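Local coordinates for protein FACT-Spt16 (Cicer arietinum, PDB 5CE6) that is the Spt16 subunit of the FACT histone chaperone complex, and its N-terminal domain probably takes part in binding histones H3-H4, at residues Ala55-Pro60 and Asp171-Lys176; Thr223-Val228 and Glu288-Asp293; Asp431-Ile434 and Lys439-Val442. All coordinates share one frame; numbering follows the deposited sequence.

Contact 1: residues Ala55-Pro60 and Asp171-Lys176; sequences AVACPP and DLWAEK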
ATOM      1  N   ALA A  55       6.406   2.851 -20.918  1.00 17.82           N
ATOM      2  CA  ALA A  55       6.742   1.431 -20.843  1.00 21.59           C
ATOM      3  C   ALA A  55       6.612   0.944 -19.416  1.00 25.02           C
ATOM      4  O   ALA A  55       7.178   1.546 -18.494  1.00 21.66           O
ATOM      5  CB  ALA A  55       8.168   1.188 -21.347  1.00 19.11           C
ATOM      6  N   VAL A  56       5.864  -0.141 -19.222  1.00 16.07           N
ATOM      7  CA  VAL A  56       5.804  -0.778 -17.910  1.00 15.15           C
ATOM      8  C   VAL A  56       6.190  -2.238 -18.079  1.00 23.74           C
ATOM      9  O   VAL A  56       5.924  -2.840 -19.125  1.00 23.28           O
ATOM     10  CB  VAL A  56       4.414  -0.649 -17.225  1.00 27.22           C
ATOM     11  CG1 VAL A  56       3.932   0.797 -17.250  1.00 27.11           C
ATOM     12  CG2 VAL A  56       3.388  -1.562 -17.879  1.00 28.99           C
ATOM     13  N   ALA A  57       6.831  -2.805 -17.063  1.00 15.42           N
ATOM     14  CA  ALA A  57       7.325  -4.175 -17.171  1.00 20.52           C
ATOM     15  C   ALA A  57       7.310  -4.871 -15.819  1.00 19.61           C
ATOM     16  O   ALA A  57       7.675  -4.277 -14.801  1.00 21.22           O
ATOM     17  CB  ALA A  57       8.726  -4.190 -17.767  1.00 21.57           C
ATOM     18  N   CYS A  58       6.866  -6.122 -15.814  1.00 17.91           N
ATOM     19  CA  CYS A  58       6.757  -6.910 -14.593  1.00 18.78           C
ATOM     20  C   CYS A  58       7.643  -8.141 -14.681  1.00 16.97           C
ATOM     21  O   CYS A  58       7.718  -8.776 -15.725  1.00 21.34           O
ATOM     22  CB  CYS A  58       5.312  -7.334 -14.368  1.00 17.59           C
ATOM     23  SG  CYS A  58       4.254  -5.926 -14.061  1.00 20.57           S
ATOM     24  N   PRO A  59       8.318  -8.481 -13.573  1.00 18.86           N
ATOM     25  CA  PRO A  59       9.256  -9.602 -13.498  1.00 23.36           C
ATOM     26  C   PRO A  59       8.540 -10.947 -13.399  1.00 19.22           C
ATOM     27  O   PRO A  59       7.325 -10.971 -13.244  1.00 22.06           O
ATOM     28  CB  PRO A  59      10.024  -9.314 -12.196  1.00 23.51           C
ATOM     29  CG  PRO A  59       9.058  -8.618 -11.354  1.00 20.77           C
ATOM     30  CD  PRO A  59       8.223  -7.764 -12.289  1.00 20.04           C
ATOM     31  N   PRO A  60       9.288 -12.062 -13.507  1.00 25.68           N
ATOM     32  CA  PRO A  60       8.696 -13.386 -13.274  1.00 30.94           C
ATOM     33  C   PRO A  60       8.097 -13.476 -11.873  1.00 22.14           C
ATOM     34  O   PRO A  60       8.426 -12.646 -11.026  1.00 27.90           O
ATOM     35  CB  PRO A  60       9.902 -14.327 -13.391  1.00 34.25           C
ATOM     36  CG  PRO A  60      10.846 -13.613 -14.300  1.00 30.57           C
ATOM     37  CD  PRO A  60      10.685 -12.155 -13.971  1.00 31.82           C
ATOM     38  N   ASP A 171      15.894  -7.104 -17.447  1.00 25.45           N
ATOM     39  CA  ASP A 171      17.287  -6.677 -17.555  1.00 30.21           C
ATOM     40  C   ASP A 171      17.612  -6.247 -18.978  1.00 28.25           C
ATOM     41  O   ASP A 171      18.178  -5.174 -19.209  1.00 30.16           O
ATOM     42  CB  ASP A 171      18.235  -7.808 -17.142  1.00 37.49           C
ATOM     43  CG  ASP A 171      18.421  -7.904 -15.642  1.00 41.57           C
ATOM     44  OD1 ASP A 171      18.147  -6.907 -14.940  1.00 40.64           O
ATOM     45  OD2 ASP A 171      18.857  -8.976 -15.169  1.00 45.09           O
ATOM     46  N   LEU A 172      17.246  -7.095 -19.934  1.00 24.42           N
ATOM     47  CA  LEU A 172      17.517  -6.816 -21.333  1.00 28.30           C
ATOM     48  C   LEU A 172      16.751  -5.581 -21.797  1.00 28.64           C
ATOM     49  O   LEU A 172      17.306  -4.705 -22.472  1.00 26.92           O
ATOM     50  CB  LEU A 172      17.167  -8.034 -22.197  1.00 29.24           C
ATOM     51  CG  LEU A 172      17.368  -7.884 -23.706  1.00 27.04           C
ATOM     52  CD1 LEU A 172      18.800  -7.488 -24.014  1.00 37.40           C
ATOM     53  CD2 LEU A 172      17.006  -9.173 -24.444  1.00 27.70           C
ATOM     54  N   TRP A 173      15.475  -5.511 -21.424  1.00 24.82           N
ATOM     55  CA  TRP A 173      14.622  -4.403 -21.827  1.00 24.08           C
ATOM     56  C   TRP A 173      15.180  -3.079 -21.319  1.00 24.07           C
ATOM     57  O   TRP A 173      15.260  -2.103 -22.065  1.00 24.81           O
ATOM     58  CB  TRP A 173      13.192  -4.624 -21.316  1.00 22.11           C
ATOM     59  CG  TRP A 173      12.256  -3.469 -21.554  1.00 20.95           C
ATOM     60  CD1 TRP A 173      11.629  -2.714 -20.600  1.00 25.24           C
ATOM     61  CD2 TRP A 173      11.834  -2.939 -22.820  1.00 21.65           C
ATOM     62  NE1 TRP A 173      10.853  -1.751 -21.191  1.00 26.31           N
ATOM     63  CE2 TRP A 173      10.954  -1.869 -22.553  1.00 20.89           C
ATOM     64  CE3 TRP A 173      12.113  -3.268 -24.152  1.00 22.93           C
ATOM     65  CZ2 TRP A 173      10.352  -1.121 -23.570  1.00 21.38           C
ATOM     66  CZ3 TRP A 173      11.515  -2.523 -25.164  1.00 23.39           C
ATOM     67  CH2 TRP A 173      10.643  -1.464 -24.866  1.00 22.62           C
ATOM     68  N   ALA A 174      15.563  -3.053 -20.048  1.00 29.23           N
ATOM     69  CA  ALA A 174      16.125  -1.846 -19.457  1.00 27.13           C
ATOM     70  C   ALA A 174      17.392  -1.431 -20.192  1.00 32.08           C
ATOM     71  O   ALA A 174      17.622  -0.241 -20.423  1.00 35.55           O
ATOM     72  CB  ALA A 174      16.406  -2.054 -17.976  1.00 31.61           C
ATOM     73  N   GLU A 175      18.204  -2.417 -20.574  1.00 33.18           N
ATOM     74  CA  GLU A 175      19.439  -2.147 -21.306  1.00 30.14           C
ATOM     75  C   GLU A 175      19.147  -1.608 -22.702  1.00 33.79           C
ATOM     76  O   GLU A 175      19.837  -0.714 -23.187  1.00 34.40           O
ATOM     77  CB  GLU A 175      20.317  -3.402 -21.388  1.00 36.37           C
ATOM     78  CG  GLU A 175      21.670  -3.164 -22.053  1.00 51.46           C
ATOM     79  CD  GLU A 175      22.763  -4.090 -21.535  1.00 61.51           C
ATOM     80  OE1 GLU A 175      22.446  -5.232 -21.133  1.00 62.68           O
ATOM     81  OE2 GLU A 175      23.941  -3.667 -21.527  1.00 63.98           O
ATOM     82  N   LYS A 176      18.111  -2.148 -23.339  1.00 29.67           N
ATOM     83  CA  LYS A 176      17.732  -1.713 -24.678  1.00 34.03           C
ATOM     84  C   LYS A 176      17.109  -0.313 -24.694  1.00 27.16           C
ATOM     85  O   LYS A 176      17.311   0.451 -25.642  1.00 29.95           O
ATOM     86  CB  LYS A 176      16.792  -2.731 -25.333  1.00 32.00           C
ATOM     87  CG  LYS A 176      17.505  -3.998 -25.798  1.00 32.25           C
ATOM     88  CD  LYS A 176      16.601  -4.895 -26.636  1.00 32.43           C
ATOM     89  CE  LYS A 176      17.377  -6.054 -27.268  1.00 29.84           C
ATOM     90  NZ  LYS A 176      18.321  -5.604 -28.318  1.00 31.60           N
TER
HETATM   91  O   HOH W   1      10.102  -0.277 -18.736  1.00 28.81           O
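In the N-terminal lobe, helix 168-179 lies on one face of the mixed six-stranded sheet, and Trp173 is the side chain that carries it onto Ala55 and Ala57 of strand 53-58. The two alanines are two residues apart on the strand, so both methyl groups point to the helix. The indole meets Ala55 with its edge: CB of Ala55 lies near the ring plane, 3.9 Å from CZ2 of Trp173 and 4.0 Å from its NE1. Ala57 comes in obliquely, its CB 4.3 Å from CD1 of Trp173, a looser touch. With CG anti to the backbone nitrogen (chi1 174°), the indole is carried toward the strand, helping to bridge backbones whose nearest CA atoms, of Trp173 and Ala57, are 8.7 Å apart. The same indole also rests on Ile86 and Val88 of strand 85-89 and on Ile140 of helix 133-145, while Val56 and Cys58 face the other way, onto helix 69-78. The indole nitrogen is satisfied by water 1, which sits in the ring plane and accepts from Trp173 NE1 at 3.0 Å. That water also makes a weak bond of 3.5 Å to Ala55 O. The contact is therefore mainly apolar, two methyl groups meeting the indole, one at its edge and one obliquely, with a single water meeting the polar need of the indole N-H.

Contact 2: residues Thr223-Val228 and Glu288-Asp293; sequences TKLENV and EALYYD. With NA (sodium ion), chain E.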
ATOM      1  N   THR A 223      -8.441 -11.286  21.449  1.00 19.03           N
ATOM      2  CA  THR A 223      -8.787 -12.490  22.200  1.00 20.19           C
ATOM      3  C   THR A 223      -7.575 -13.384  22.455  1.00 20.37           C
ATOM      4  O   THR A 223      -7.409 -13.928  23.551  1.00 22.44           O
ATOM      5  CB  THR A 223      -9.855 -13.306  21.447  1.00 27.65           C
ATOM      6  OG1 THR A 223     -11.023 -12.498  21.270  1.00 33.59           O
ATOM      7  CG2 THR A 223     -10.228 -14.566  22.223  1.00 28.61           C
ATOM      8  N   LYS A 224      -6.732 -13.539  21.436  1.00 16.60           N
ATOM      9  CA  LYS A 224      -5.551 -14.384  21.556  1.00 19.47           C
ATOM     10  C   LYS A 224      -4.584 -13.806  22.583  1.00 18.13           C
ATOM     11  O   LYS A 224      -4.094 -14.521  23.463  1.00 19.05           O
ATOM     12  CB  LYS A 224      -4.867 -14.525  20.192  1.00 19.48           C
ATOM     13  CG  LYS A 224      -3.585 -15.350  20.212  1.00 22.26           C
ATOM     14  CD  LYS A 224      -3.862 -16.808  20.539  1.00 22.73           C
ATOM     15  CE  LYS A 224      -2.714 -17.694  20.103  1.00 26.12           C
ATOM     16  NZ  LYS A 224      -2.982 -19.136  20.377  1.00 28.30           N
ATOM     17  N   LEU A 225      -4.314 -12.506  22.473  1.00 17.52           N
ATOM     18  CA  LEU A 225      -3.411 -11.842  23.413  1.00 17.13           C
ATOM     19  C   LEU A 225      -3.944 -11.941  24.837  1.00 21.00           C
ATOM     20  O   LEU A 225      -3.193 -12.280  25.757  1.00 19.28           O
ATOM     21  CB  LEU A 225      -3.173 -10.382  23.020  1.00 14.66           C
ATOM     22  CG  LEU A 225      -2.443 -10.149  21.697  1.00 17.84           C
ATOM     23  CD1 LEU A 225      -2.338  -8.664  21.390  1.00 18.32           C
ATOM     24  CD2 LEU A 225      -1.053 -10.794  21.709  1.00 16.73           C
ATOM     25  N   GLU A 226      -5.237 -11.668  25.015  1.00 20.18           N
ATOM     26  CA  GLU A 226      -5.859 -11.776  26.339  1.00 18.90           C
ATOM     27  C   GLU A 226      -5.714 -13.174  26.938  1.00 23.41           C
ATOM     28  O   GLU A 226      -5.404 -13.314  28.123  1.00 27.56           O
ATOM     29  CB  GLU A 226      -7.339 -11.370  26.298  1.00 21.24           C
ATOM     30  CG  GLU A 226      -7.546  -9.891  26.007  1.00 26.77           C
ATOM     31  CD  GLU A 226      -9.007  -9.494  25.934  1.00 31.11           C
ATOM     32  OE1 GLU A 226      -9.878 -10.388  25.987  1.00 35.65           O
ATOM     33  OE2 GLU A 226      -9.275  -8.279  25.820  1.00 27.71           O
ATOM     34  N   ASN A 227      -5.945 -14.203  26.127  1.00 19.27           N
ATOM     35  CA  ASN A 227      -5.817 -15.586  26.584  1.00 28.72           C
ATOM     36  C   ASN A 227      -4.375 -15.930  26.959  1.00 28.05           C
ATOM     37  O   ASN A 227      -4.121 -16.573  27.981  1.00 30.64           O
ATOM     38  CB  ASN A 227      -6.309 -16.558  25.507  1.00 35.74           C
ATOM     39  CG  ASN A 227      -7.823 -16.551  25.350  1.00 51.69           C
ATOM     40  OD1 ASN A 227      -8.529 -15.805  26.030  1.00 52.04           O
ATOM     41  ND2 ASN A 227      -8.326 -17.385  24.440  1.00 52.73           N
ATOM     42  N   VAL A 228      -3.436 -15.497  26.122  1.00 24.32           N
ATOM     43  CA  VAL A 228      -2.013 -15.749  26.351  1.00 25.28           C
ATOM     44  C   VAL A 228      -1.514 -15.098  27.644  1.00 22.91           C
ATOM     45  O   VAL A 228      -0.799 -15.722  28.428  1.00 27.80           O
ATOM     46  CB  VAL A 228      -1.157 -15.278  25.148  1.00 28.00           C
ATOM     47  CG1 VAL A 228       0.308 -15.105  25.551  1.00 25.89           C
ATOM     48  CG2 VAL A 228      -1.283 -16.264  23.991  1.00 23.71           C
ATOM     49  N   GLU A 288      11.244 -14.159  19.249  1.00 16.54           N
ATOM     50  CA  GLU A 288      11.254 -13.953  20.690  1.00 18.83           C
ATOM     51  C   GLU A 288       9.850 -14.144  21.256  1.00 20.08           C
ATOM     52  O   GLU A 288       8.860 -13.994  20.542  1.00 18.06           O
ATOM     53  CB  GLU A 288      11.775 -12.552  21.031  1.00 18.88           C
ATOM     54  CG  GLU A 288      13.232 -12.353  20.677  1.00 21.16           C
ATOM     55  CD  GLU A 288      14.135 -13.263  21.479  1.00 33.85           C
ATOM     56  OE1 GLU A 288      13.955 -13.346  22.716  1.00 40.25           O
ATOM     57  OE2 GLU A 288      15.024 -13.899  20.876  1.00 41.96           O
ATOM     58  N   ALA A 289       9.775 -14.486  22.538  1.00 17.80           N
ATOM     59  CA  ALA A 289       8.497 -14.697  23.203  1.00 18.87           C
ATOM     60  C   ALA A 289       7.800 -13.365  23.445  1.00 19.79           C
ATOM     61  O   ALA A 289       8.454 -12.357  23.711  1.00 17.91           O
ATOM     62  CB  ALA A 289       8.703 -15.426  24.510  1.00 18.63           C
ATOM     63  N   LEU A 290       6.475 -13.364  23.340  1.00 16.10           N
ATOM     64  CA  LEU A 290       5.681 -12.195  23.698  1.00 15.42           C
ATOM     65  C   LEU A 290       5.968 -11.826  25.149  1.00 16.03           C
ATOM     66  O   LEU A 290       6.019 -12.698  26.017  1.00 19.85           O
ATOM     67  CB  LEU A 290       4.190 -12.501  23.529  1.00 15.73           C
ATOM     68  CG  LEU A 290       3.230 -11.343  23.768  1.00 15.52           C
ATOM     69  CD1 LEU A 290       3.275 -10.399  22.578  1.00 13.59           C
ATOM     70  CD2 LEU A 290       1.810 -11.833  24.018  1.00 18.67           C
ATOM     71  N   TYR A 291       6.177 -10.539  25.407  1.00 15.50           N
ATOM     72  CA  TYR A 291       6.540 -10.083  26.749  1.00 16.56           C
ATOM     73  C   TYR A 291       5.415  -9.242  27.315  1.00 16.27           C
ATOM     74  O   TYR A 291       4.948  -8.299  26.669  1.00 19.02           O
ATOM     75  CB  TYR A 291       7.831  -9.263  26.717  1.00 16.97           C
ATOM     76  CG  TYR A 291       8.367  -8.930  28.094  1.00 17.82           C
ATOM     77  CD1 TYR A 291       9.189  -9.822  28.766  1.00 18.94           C
ATOM     78  CD2 TYR A 291       8.050  -7.727  28.712  1.00 20.19           C
ATOM     79  CE1 TYR A 291       9.682  -9.530  30.016  1.00 22.37           C
ATOM     80  CE2 TYR A 291       8.533  -7.426  29.966  1.00 22.86           C
ATOM     81  CZ  TYR A 291       9.355  -8.331  30.612  1.00 24.03           C
ATOM     82  OH  TYR A 291       9.850  -8.038  31.867  1.00 25.68           O
ATOM     83  N   TYR A 292       4.979  -9.575  28.526  1.00 17.36           N
ATOM     84  CA  TYR A 292       3.817  -8.906  29.089  1.00 16.60           C
ATOM     85  C   TYR A 292       3.887  -8.712  30.592  1.00 20.88           C
ATOM     86  O   TYR A 292       2.856  -8.630  31.253  1.00 26.20           O
ATOM     87  CB  TYR A 292       2.522  -9.641  28.713  1.00 18.20           C
ATOM     88  CG  TYR A 292       2.599 -11.135  28.891  1.00 17.56           C
ATOM     89  CD1 TYR A 292       2.474 -11.707  30.152  1.00 24.62           C
ATOM     90  CD2 TYR A 292       2.816 -11.974  27.802  1.00 18.90           C
ATOM     91  CE1 TYR A 292       2.560 -13.067  30.326  1.00 26.11           C
ATOM     92  CE2 TYR A 292       2.905 -13.337  27.966  1.00 24.89           C
ATOM     93  CZ  TYR A 292       2.773 -13.878  29.228  1.00 30.65           C
ATOM     94  OH  TYR A 292       2.859 -15.242  29.396  1.00 30.41           O
ATOM     95  N   ASP A 293       5.094  -8.622  31.140  1.00 21.90           N
ATOM     96  CA  ASP A 293       5.212  -8.280  32.554  1.00 24.66           C
ATOM     97  C   ASP A 293       4.877  -6.801  32.761  1.00 23.13           C
ATOM     98  O   ASP A 293       4.446  -6.124  31.831  1.00 19.91           O
ATOM     99  CB  ASP A 293       6.602  -8.621  33.084  1.00 25.44           C
ATOM    100  CG  ASP A 293       6.580  -9.032  34.547  1.00 39.33           C
ATOM    101  OD1 ASP A 293       6.055  -8.260  35.380  1.00 45.33           O
ATOM    102  OD2 ASP A 293       7.069 -10.137  34.855  1.00 46.85           O
TER
HETATM  103 NA    NA E 504       9.541  -9.872  23.746  1.00 44.58          NA
HETATM  104  O   HOH W   2      12.168  -9.091  23.444  1.00 28.07           O
HETATM  105  O   HOH W   3      10.740 -11.813  25.404  1.00 36.59           O
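Leu225 and Val228, three residues apart on one side of helix 200-230, close on Leu290 in the loop ahead of strand 296-306. The dense part of the contact gathers round one methyl of that leucine: CD2 of Leu290 is 3.8 Å from CD2 of Leu225 and 3.9 Å from CG1 of Val228. Leu225 and Leu290 meet at about a right angle. The reach of Leu290 comes from its CG being anti to the backbone nitrogen (chi1 -176°), which extends the chain to the helix. Val228 CG1 also touches Tyr292, 4.0 Å from its CE2, the two side chains crossing at about a right angle. Beyond this the fit slackens. Tyr292 OH lies 3.8 Å from Val228 O, too far for a bond, and the hydroxyl pairs with the backbone oxygen of Lys233 instead. The loop's wetter side is at Ala289, whose carbonyl turns to a sodium ion: Ala289 O binds it at 2.7 Å, and waters 2 and 3 each bind it at 2.8 Å. These ligands lie on the side of the loop away from the leucine packing. Around the core, Leu225 meets Phe317 and Tyr292 meets Ile319, both of strand 309-319, while Leu290 is also covered by His237 and Leu240 of helix 237-249 and by Ile298, so its side chain is wedged between helices 200-230 and 237-249 and strand 296-306.

Contact 3: residues Asp431-Ile434 and Lys439-Val442; sequences DTII and KTDV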
ATOM      1  N   ASP A 431      -5.081   3.207  11.102  1.00  9.80           N
ATOM      2  CA  ASP A 431      -6.399   2.880  10.567  1.00  7.45           C
ATOM      3  C   ASP A 431      -6.469   3.138   9.076  1.00  8.20           C
ATOM      4  O   ASP A 431      -5.663   3.896   8.536  1.00 11.33           O
ATOM      5  CB  ASP A 431      -7.478   3.721  11.245  1.00  8.16           C
ATOM      6  CG  ASP A 431      -7.786   3.255  12.646  1.00  9.69           C
ATOM      7  OD1 ASP A 431      -8.567   2.292  12.794  1.00 11.35           O
ATOM      8  OD2 ASP A 431      -7.243   3.841  13.591  1.00 14.17           O
ATOM      9  N   THR A 432      -7.469   2.541   8.422  1.00  7.49           N
ATOM     10  CA  THR A 432      -7.723   2.809   6.996  1.00  9.17           C
ATOM     11  C   THR A 432      -8.912   3.746   6.901  1.00  9.69           C
ATOM     12  O   THR A 432      -9.955   3.500   7.508  1.00  9.61           O
ATOM     13  CB  THR A 432      -8.003   1.530   6.214  1.00 12.15           C
ATOM     14  OG1 THR A 432      -6.891   0.651   6.381  1.00  9.36           O
ATOM     15  CG2 THR A 432      -8.166   1.831   4.730  1.00 11.22           C
ATOM     16  N   ILE A 433      -8.746   4.851   6.183  1.00  8.13           N
ATOM     17  CA  ILE A 433      -9.845   5.820   6.099  1.00 12.35           C
ATOM     18  C   ILE A 433     -10.188   6.128   4.646  1.00  9.28           C
ATOM     19  O   ILE A 433      -9.311   6.098   3.778  1.00 11.41           O
ATOM     20  CB  ILE A 433      -9.547   7.114   6.869  1.00 19.56           C
ATOM     21  CG1 ILE A 433      -8.533   7.971   6.125  1.00 17.81           C
ATOM     22  CG2 ILE A 433      -9.076   6.821   8.311  1.00 18.50           C
ATOM     23  CD1 ILE A 433      -8.379   9.346   6.748  1.00 26.63           C
ATOM     24  N   ILE A 434     -11.464   6.414   4.391  1.00  9.12           N
ATOM     25  CA  ILE A 434     -11.922   6.716   3.036  1.00 12.47           C
ATOM     26  C   ILE A 434     -12.372   8.162   3.016  1.00  9.95           C
ATOM     27  O   ILE A 434     -13.141   8.579   3.871  1.00 12.28           O
ATOM     28  CB  ILE A 434     -13.130   5.846   2.636  1.00 19.07           C
ATOM     29  CG1 ILE A 434     -12.845   4.371   2.915  1.00 23.23           C
ATOM     30  CG2 ILE A 434     -13.500   6.082   1.163  1.00 15.52           C
ATOM     31  CD1 ILE A 434     -12.000   3.722   1.895  1.00 24.90           C
ATOM     32  N   LYS A 439     -17.922  13.331   4.367  1.00 31.32           N
ATOM     33  CA  LYS A 439     -17.420  12.757   5.610  1.00 22.49           C
ATOM     34  C   LYS A 439     -16.228  11.853   5.355  1.00 20.58           C
ATOM     35  O   LYS A 439     -16.031  11.353   4.251  1.00 24.80           O
ATOM     36  CB  LYS A 439     -18.516  11.973   6.341  1.00 34.44           C
ATOM     37  CG  LYS A 439     -18.848  10.631   5.705  1.00 43.68           C
ATOM     38  CD  LYS A 439     -20.019   9.956   6.408  1.00 50.97           C
ATOM     39  CE  LYS A 439     -20.651   8.877   5.535  1.00 56.07           C
ATOM     40  NZ  LYS A 439     -19.795   7.675   5.350  1.00 57.65           N
ATOM     41  N   THR A 440     -15.439  11.655   6.399  1.00 19.17           N
ATOM     42  CA  THR A 440     -14.288  10.781   6.321  1.00 21.65           C
ATOM     43  C   THR A 440     -14.609   9.515   7.098  1.00 26.99           C
ATOM     44  O   THR A 440     -14.903   9.577   8.289  1.00 32.37           O
ATOM     45  CB  THR A 440     -13.061  11.495   6.878  1.00 17.87           C
ATOM     46  OG1 THR A 440     -12.702  12.559   5.983  1.00 26.96           O
ATOM     47  CG2 THR A 440     -11.879  10.525   7.033  1.00 21.58           C
ATOM     48  N   ASP A 441     -14.573   8.376   6.411  1.00 19.39           N
ATOM     49  CA  ASP A 441     -14.981   7.097   6.988  1.00 15.64           C
ATOM     50  C   ASP A 441     -13.782   6.334   7.514  1.00 16.42           C
ATOM     51  O   ASP A 441     -12.875   6.020   6.753  1.00 15.61           O
ATOM     52  CB  ASP A 441     -15.679   6.228   5.939  1.00 22.06           C
ATOM     53  CG  ASP A 441     -16.966   6.833   5.441  1.00 44.46           C
ATOM     54  OD1 ASP A 441     -17.539   7.680   6.158  1.00 50.61           O
ATOM     55  OD2 ASP A 441     -17.411   6.456   4.334  1.00 47.52           O
ATOM     56  N   VAL A 442     -13.775   6.022   8.807  1.00 14.61           N
ATOM     57  CA  VAL A 442     -12.711   5.172   9.347  1.00 11.10           C
ATOM     58  C   VAL A 442     -13.229   3.747   9.231  1.00 14.30           C
ATOM     59  O   VAL A 442     -14.086   3.336  10.003  1.00 18.34           O
ATOM     60  CB  VAL A 442     -12.397   5.486  10.807  1.00 15.09           C
ATOM     61  CG1 VAL A 442     -11.285   4.554  11.318  1.00 16.65           C
ATOM     62  CG2 VAL A 442     -11.951   6.934  10.950  1.00 18.86           C
TER
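Ile433 and Val442 face each other as a non-hydrogen-bonded pair of an antiparallel hairpin, strand 424-435 with strand 440-442, and their side chains rise on the same face of the sheet. Ile433 divides its branches between two partners, crossing both at a slant. With CG1 between the backbone nitrogen and the carbonyl carbon (chi1 74°), CG2 is left to meet Val442 CG2 at 3.9 Å, and CD1 swings to Thr440 CG2 at 3.7 Å. Val442 slants likewise across Asp431, its other methyl, CG1, 3.8 Å from Asp431 OD1. That carboxylate is held by other partners: OD1 by a salt bridge to Arg315 and a hydrogen bond with Thr444, OD2 by a salt bridge to Lys449 and a hydrogen bond with Gln336. Ile434 and Asp441 form the hydrogen-bonded pair, with their side chains on the reverse face. Ile434 N gives to Asp441 O at 2.8 Å and Asp441 N to Ile434 O at 2.9 Å, both donors in the carbonyl plane. The side chains part beyond their CB atoms, Ile434 going on to Ile203 and Ile206, and Asp441 to Lys439, just before its strand, in a salt bridge whose modelled length is too short to trust. Chemically, then, two backbone bonds and the methyls on the Ile433 face hold edge strand 440-442 to strand 424-435, and Ile434 packs that inner strand against helix 200-230.

In the fold
The three contacts follow one another along the chain, with none nested and none crossed. Contact 1 comes first, closing a loop of 110 residues inside the N-terminal lobe and tying a late helix to the early strand 53-58. Contact 2 closes 59 residues, joining the end of the long helix 200-230 to the loop before strand 296-306. Contact 3 has only four residues between its segments, spanning the turn of a hairpin at the edge of the four-stranded antiparallel sheet. Contacts 1 and 2 lie on opposite sides of the chain's centre, their centres 46 Å apart. Helix 200-230 links the later two: its start touches the hairpin of contact 3, and its far end carries contact 2.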